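Local atomic coordinates of aminopeptidase N family protein (Idiomarina loihiensis L2TR, PDB entry 4FGM), a protein that is a zinc-binding protein of the M61 peptidase family, probably acting as a metal-dependent aminopeptidase that releases residues from the N-terminus of peptides. Residues V340-S354 against P370-I383. Residues are numbered along the deposited sequence; the frame is centred on the assembly and turned at random.
Sequences VERGAGQYQQSVTES and PNSIVSYYAKGALI. With MAE (maleic acid), chain B.
K379 NZ is gripped by two waters and, beyond the two segments, by E448 O. One water lies 2.8 Å from K379 NZ and is also within bonding distance of Q346 O and Q349 O. The other joins the lysine to V351 N, at the start of helix 351-356. K379 reaches them fully extended, crossing the Q346 side chain at about a right angle.

V374 is held at both of its backbone polar atoms. Its N donates to Q349 OE1 (3.0 Å, nearly straight at 165°), tilted from the amide plane. Its O accepts from S354 OG at 2.7 Å, almost in line with the carbonyl. Q349 CG lies anti to the backbone N (chi1 -174°), and the extended chain runs alongside I373 to bring OE1 to that N-H. With an alanine here, the N-H of V374 would probably lose its acceptor, and the flank of I373 the chain that runs beside it.

G345 N donates to P370 O at 2.9 Å. G345 CA comes within 3.2 Å of I373 O, where a CB would clash.

V340 CG2 packs on A378 CB and L382 CD1, the V340 and L382 side chains meeting tip to tip. V351 CG2 lies 3.6 Å from Y376 CA. S350 and E353 form a capping box, and S375 OG accepts from A378 N in the turn leading into helix 378-394.

Y377 OH donates to maleic acid O1 (2.6 Å), which meets the ring at its edge. The Y376 side chain lies near zinc ligand E307. The contact joins the end of helix 326-342 and helix 351-356 to the weakly bonded helix 369-372, the loop after it and the first turns of helix 378-394. W304 of helix 303-306 covers V351 and I383, and helix 437-445 packs on I383.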
loop_
_atom_site.group_PDB
_atom_site.type_symbol
_atom_site.label_atom_id
_atom_site.label_comp_id
_atom_site.label_asym_id
_atom_site.label_seq_id
_atom_site.Cartn_x
_atom_site.Cartn_y
_atom_site.Cartn_z
ATOM N N VAL A 340 -5.499 15.625 3.451
ATOM C CA VAL A 340 -4.285 16.280 3.913
ATOM C C VAL A 340 -4.613 17.517 4.741
ATOM O O VAL A 340 -4.018 17.737 5.797
ATOM C CB VAL A 340 -3.385 16.706 2.727
ATOM C CG1 VAL A 340 -2.190 17.496 3.233
ATOM C CG2 VAL A 340 -2.916 15.475 1.967
ATOM N N GLU A 341 -5.574 18.304 4.262
ATOM C CA GLU A 341 -5.972 19.542 4.928
ATOM C C GLU A 341 -6.860 19.397 6.163
ATOM O O GLU A 341 -7.027 20.354 6.919
ATOM C CB GLU A 341 -6.674 20.461 3.926
ATOM C CG GLU A 341 -5.811 20.898 2.749
ATOM C CD GLU A 341 -4.487 21.506 3.182
ATOM O OE1 GLU A 341 -4.476 22.274 4.168
ATOM O OE2 GLU A 341 -3.459 21.221 2.531
ATOM N N ARG A 342 -7.408 18.206 6.375
ATOM C CA ARG A 342 -8.303 17.962 7.498
ATOM C C ARG A 342 -7.741 18.126 8.906
ATOM O O ARG A 342 -8.370 18.767 9.748
ATOM C CB ARG A 342 -8.915 16.560 7.379
ATOM C CG ARG A 342 -9.928 16.218 8.467
ATOM C CD ARG A 342 -11.149 17.134 8.410
ATOM N NE ARG A 342 -11.318 17.904 9.643
ATOM C CZ ARG A 342 -12.323 17.740 10.493
ATOM N NH1 ARG A 342 -13.257 16.833 10.249
ATOM N NH2 ARG A 342 -12.390 18.478 11.588
ATOM N N GLY A 343 -6.569 17.554 9.168
ATOM C CA GLY A 343 -6.017 17.629 10.512
ATOM C C GLY A 343 -4.809 18.502 10.776
ATOM O O GLY A 343 -4.114 18.935 9.857
ATOM N N ALA A 344 -4.559 18.736 12.062
ATOM C CA ALA A 344 -3.443 19.556 12.510
ATOM C C ALA A 344 -2.085 18.870 12.357
ATOM O O ALA A 344 -1.046 19.513 12.503
ATOM C CB ALA A 344 -3.659 19.965 13.968
ATOM N N GLY A 345 -2.094 17.570 12.064
ATOM C CA GLY A 345 -0.850 16.829 11.907
ATOM C C GLY A 345 0.119 17.415 10.882
ATOM O O GLY A 345 1.339 17.328 11.038
ATOM N N GLN A 346 -0.426 18.014 9.828
ATOM C CA GLN A 346 0.391 18.610 8.779
ATOM C C GLN A 346 1.281 19.726 9.315
ATOM O O GLN A 346 2.293 20.063 8.703
ATOM C CB GLN A 346 -0.505 19.168 7.674
ATOM C CG GLN A 346 0.252 19.674 6.459
ATOM C CD GLN A 346 -0.677 20.122 5.349
ATOM O OE1 GLN A 346 -0.241 20.382 4.233
ATOM N NE2 GLN A 346 -1.964 20.221 5.656
ATOM N N TYR A 347 0.906 20.298 10.455
ATOM C CA TYR A 347 1.687 21.379 11.044
ATOM C C TYR A 347 2.579 20.856 12.164
ATOM O O TYR A 347 3.306 21.620 12.803
ATOM C CB TYR A 347 0.759 22.476 11.578
ATOM C CG TYR A 347 -0.195 23.023 10.537
ATOM C CD1 TYR A 347 -1.521 22.591 10.478
ATOM C CD2 TYR A 347 0.240 23.943 9.579
ATOM C CE1 TYR A 347 -2.391 23.059 9.490
ATOM C CE2 TYR A 347 -0.625 24.415 8.587
ATOM C CZ TYR A 347 -1.937 23.967 8.551
ATOM O OH TYR A 347 -2.791 24.420 7.571
ATOM N N GLN A 348 2.531 19.546 12.384
ATOM C CA GLN A 348 3.325 18.902 13.431
ATOM C C GLN A 348 4.470 18.060 12.877
ATOM O O GLN A 348 5.456 17.799 13.572
ATOM C CB GLN A 348 2.418 18.009 14.286
ATOM C CG GLN A 348 1.582 18.763 15.300
ATOM C CD GLN A 348 2.363 19.082 16.560
ATOM O OE1 GLN A 348 3.597 19.037 16.566
ATOM N NE2 GLN A 348 1.652 19.406 17.632
ATOM N N GLN A 349 4.346 17.653 11.619
ATOM C CA GLN A 349 5.347 16.793 11.008
ATOM C C GLN A 349 5.551 17.100 9.526
ATOM O O GLN A 349 4.589 17.282 8.780
ATOM C CB GLN A 349 4.893 15.341 11.188
ATOM C CG GLN A 349 5.871 14.264 10.751
ATOM C CD GLN A 349 5.262 12.872 10.865
ATOM O OE1 GLN A 349 4.294 12.546 10.171
ATOM N NE2 GLN A 349 5.823 12.050 11.746
ATOM N N SER A 350 6.807 17.169 9.098
ATOM C CA SER A 350 7.088 17.420 7.688
ATOM C C SER A 350 6.953 16.082 6.973
ATOM O O SER A 350 7.024 15.025 7.605
ATOM C CB SER A 350 8.503 17.986 7.493
ATOM O OG SER A 350 9.502 17.065 7.882
ATOM N N VAL A 351 6.754 16.128 5.660
ATOM C CA VAL A 351 6.587 14.912 4.877
ATOM C C VAL A 351 7.824 14.009 4.914
ATOM O O VAL A 351 7.703 12.778 4.954
ATOM C CB VAL A 351 6.220 15.248 3.406
ATOM C CG1 VAL A 351 7.455 15.682 2.634
ATOM C CG2 VAL A 351 5.558 14.051 2.749
ATOM N N THR A 352 9.010 14.611 4.914
ATOM C CA THR A 352 10.238 13.829 4.952
ATOM C C THR A 352 10.406 13.192 6.322
ATOM O O THR A 352 10.901 12.070 6.444
ATOM C CB THR A 352 11.477 14.696 4.644
ATOM O OG1 THR A 352 11.450 15.886 5.443
ATOM C CG2 THR A 352 11.504 15.062 3.173
ATOM N N GLU A 353 9.997 13.921 7.354
ATOM C CA GLU A 353 10.075 13.424 8.723
ATOM C C GLU A 353 9.151 12.210 8.863
ATOM O O GLU A 353 9.501 11.227 9.509
ATOM C CB GLU A 353 9.664 14.533 9.700
ATOM C CG GLU A 353 9.575 14.116 11.151
ATOM C CD GLU A 353 9.121 15.257 12.052
ATOM O OE1 GLU A 353 8.738 16.326 11.514
ATOM O OE2 GLU A 353 9.141 15.079 13.294
ATOM N N SER A 354 7.980 12.283 8.235
ATOM C CA SER A 354 7.007 11.196 8.281
ATOM C C SER A 354 7.560 9.930 7.616
ATOM O O SER A 354 7.354 8.816 8.112
ATOM C CB SER A 354 5.707 11.622 7.588
ATOM O OG SER A 354 4.738 10.590 7.621
ATOM N N PRO A 370 -4.414 12.027 12.893
ATOM C CA PRO A 370 -4.779 13.285 12.227
ATOM C C PRO A 370 -4.291 14.544 12.945
ATOM O O PRO A 370 -4.204 15.608 12.333
ATOM C CB PRO A 370 -6.308 13.224 12.165
ATOM C CG PRO A 370 -6.617 11.758 12.258
ATOM C CD PRO A 370 -5.619 11.266 13.269
ATOM N N ASN A 371 -3.967 14.419 14.231
ATOM C CA ASN A 371 -3.501 15.562 15.020
ATOM C C ASN A 371 -1.981 15.647 15.167
ATOM O O ASN A 371 -1.453 16.681 15.584
ATOM C CB ASN A 371 -4.064 15.510 16.446
ATOM C CG ASN A 371 -5.568 15.345 16.492
ATOM O OD1 ASN A 371 -6.315 16.095 15.857
ATOM N ND2 ASN A 371 -6.025 14.367 17.270
ATOM N N SER A 372 -1.275 14.572 14.829
ATOM C CA SER A 372 0.170 14.554 15.044
ATOM C C SER A 372 1.091 14.128 13.912
ATOM O O SER A 372 2.306 14.264 14.039
ATOM C CB SER A 372 0.472 13.684 16.268
ATOM O OG SER A 372 -0.046 12.371 16.084
ATOM N N ILE A 373 0.547 13.599 12.824
ATOM C CA ILE A 373 1.399 13.186 11.715
ATOM C C ILE A 373 0.804 13.599 10.382
ATOM O O ILE A 373 -0.328 14.074 10.311
ATOM C CB ILE A 373 1.629 11.647 11.684
ATOM C CG1 ILE A 373 0.355 10.932 11.253
ATOM C CG2 ILE A 373 2.080 11.148 13.052
ATOM C CD1 ILE A 373 0.550 9.444 11.020
ATOM N N VAL A 374 1.582 13.435 9.322
ATOM C CA VAL A 374 1.105 13.767 7.989
ATOM C C VAL A 374 1.368 12.539 7.122
ATOM O O VAL A 374 2.277 11.765 7.405
ATOM C CB VAL A 374 1.839 15.010 7.424
ATOM C CG1 VAL A 374 3.300 14.682 7.132
ATOM C CG2 VAL A 374 1.118 15.512 6.176
ATOM N N SER A 375 0.566 12.344 6.084
ATOM C CA SER A 375 0.729 11.188 5.212
ATOM C C SER A 375 1.703 11.478 4.077
ATOM O O SER A 375 1.470 12.382 3.266
ATOM C CB SER A 375 -0.628 10.780 4.629
ATOM O OG SER A 375 -0.514 9.662 3.763
ATOM N N TYR A 376 2.796 10.724 4.015
ATOM C CA TYR A 376 3.760 10.926 2.939
ATOM C C TYR A 376 3.157 10.387 1.649
ATOM O O TYR A 376 3.662 10.643 0.555
ATOM C CB TYR A 376 5.104 10.256 3.257
ATOM C CG TYR A 376 5.042 8.804 3.685
ATOM C CD1 TYR A 376 4.893 7.780 2.745
ATOM C CD2 TYR A 376 5.174 8.451 5.035
ATOM C CE1 TYR A 376 4.885 6.442 3.136
ATOM C CE2 TYR A 376 5.165 7.116 5.438
ATOM C CZ TYR A 376 5.021 6.117 4.482
ATOM O OH TYR A 376 5.018 4.799 4.874
ATOM N N TYR A 377 2.052 9.656 1.788
ATOM C CA TYR A 377 1.333 9.119 0.638
ATOM C C TYR A 377 0.513 10.256 0.044
ATOM O O TYR A 377 0.701 10.643 -1.109
ATOM C CB TYR A 377 0.355 8.021 1.063
ATOM C CG TYR A 377 0.951 6.654 1.247
ATOM C CD1 TYR A 377 1.151 5.807 0.156
ATOM C CD2 TYR A 377 1.288 6.189 2.515
ATOM C CE1 TYR A 377 1.667 4.526 0.327
ATOM C CE2 TYR A 377 1.805 4.912 2.695
ATOM C CZ TYR A 377 1.986 4.089 1.598
ATOM O OH TYR A 377 2.459 2.819 1.779
ATOM N N ALA A 378 -0.402 10.780 0.857
ATOM C CA ALA A 378 -1.306 11.852 0.441
ATOM C C ALA A 378 -0.611 13.173 0.140
ATOM O O ALA A 378 -0.825 13.755 -0.924
ATOM C CB ALA A 378 -2.390 12.057 1.496
ATOM N N LYS A 379 0.217 13.656 1.063
ATOM C CA LYS A 379 0.902 14.911 0.806
ATOM C C LYS A 379 1.926 14.741 -0.319
ATOM O O LYS A 379 2.170 15.668 -1.095
ATOM C CB LYS A 379 1.581 15.450 2.064
ATOM C CG LYS A 379 2.052 16.882 1.870
ATOM C CD LYS A 379 2.575 17.522 3.138
ATOM C CE LYS A 379 2.967 18.973 2.863
ATOM N NZ LYS A 379 3.444 19.679 4.087
ATOM N N GLY A 380 2.520 13.556 -0.408
ATOM C CA GLY A 380 3.474 13.309 -1.474
ATOM C C GLY A 380 2.721 13.394 -2.792
ATOM O O GLY A 380 3.241 13.867 -3.803
ATOM N N ALA A 381 1.472 12.945 -2.775
ATOM C CA ALA A 381 0.649 12.970 -3.972
ATOM C C ALA A 381 0.369 14.408 -4.389
ATOM O O ALA A 381 0.361 14.724 -5.579
ATOM C CB ALA A 381 -0.656 12.227 -3.725
ATOM N N LEU A 382 0.139 15.280 -3.412
ATOM C CA LEU A 382 -0.132 16.676 -3.715
ATOM C C LEU A 382 1.146 17.367 -4.210
ATOM O O LEU A 382 1.092 18.279 -5.042
ATOM C CB LEU A 382 -0.702 17.385 -2.484
ATOM C CG LEU A 382 -2.056 16.840 -2.012
ATOM C CD1 LEU A 382 -2.548 17.651 -0.830
ATOM C CD2 LEU A 382 -3.068 16.898 -3.142
ATOM N N ILE A 383 2.294 16.924 -3.703
ATOM C CA ILE A 383 3.572 17.471 -4.132
ATOM C C ILE A 383 3.729 17.117 -5.607
ATOM O O ILE A 383 4.068 17.966 -6.432
ATOM C CB ILE A 383 4.740 16.850 -3.344
ATOM C CG1 ILE A 383 4.760 17.409 -1.919
ATOM C CG2 ILE A 383 6.060 17.101 -4.076
ATOM C CD1 ILE A 383 5.920 16.911 -1.074
HETATM C C1 MAE B . 2.354 0.339 -0.719
HETATM O O1 MAE B . 3.130 1.197 -0.171
HETATM O O2 MAE B . 2.602 -0.013 -1.895
HETATM C C2 MAE B . 1.250 -0.213 0.097
HETATM C C3 MAE B . 1.248 -1.065 1.120
HETATM C C4 MAE B . 2.413 -1.699 1.728
HETATM O O3 MAE B . 3.596 -1.572 1.356
HETATM O O4 MAE B . 2.152 -2.391 2.733
HETATM O O HOH W 1 -6.576 17.746 13.912
HETATM O O HOH W 2 3.525 18.773 6.721
HETATM O O HOH W 3 6.283 18.553 4.665
#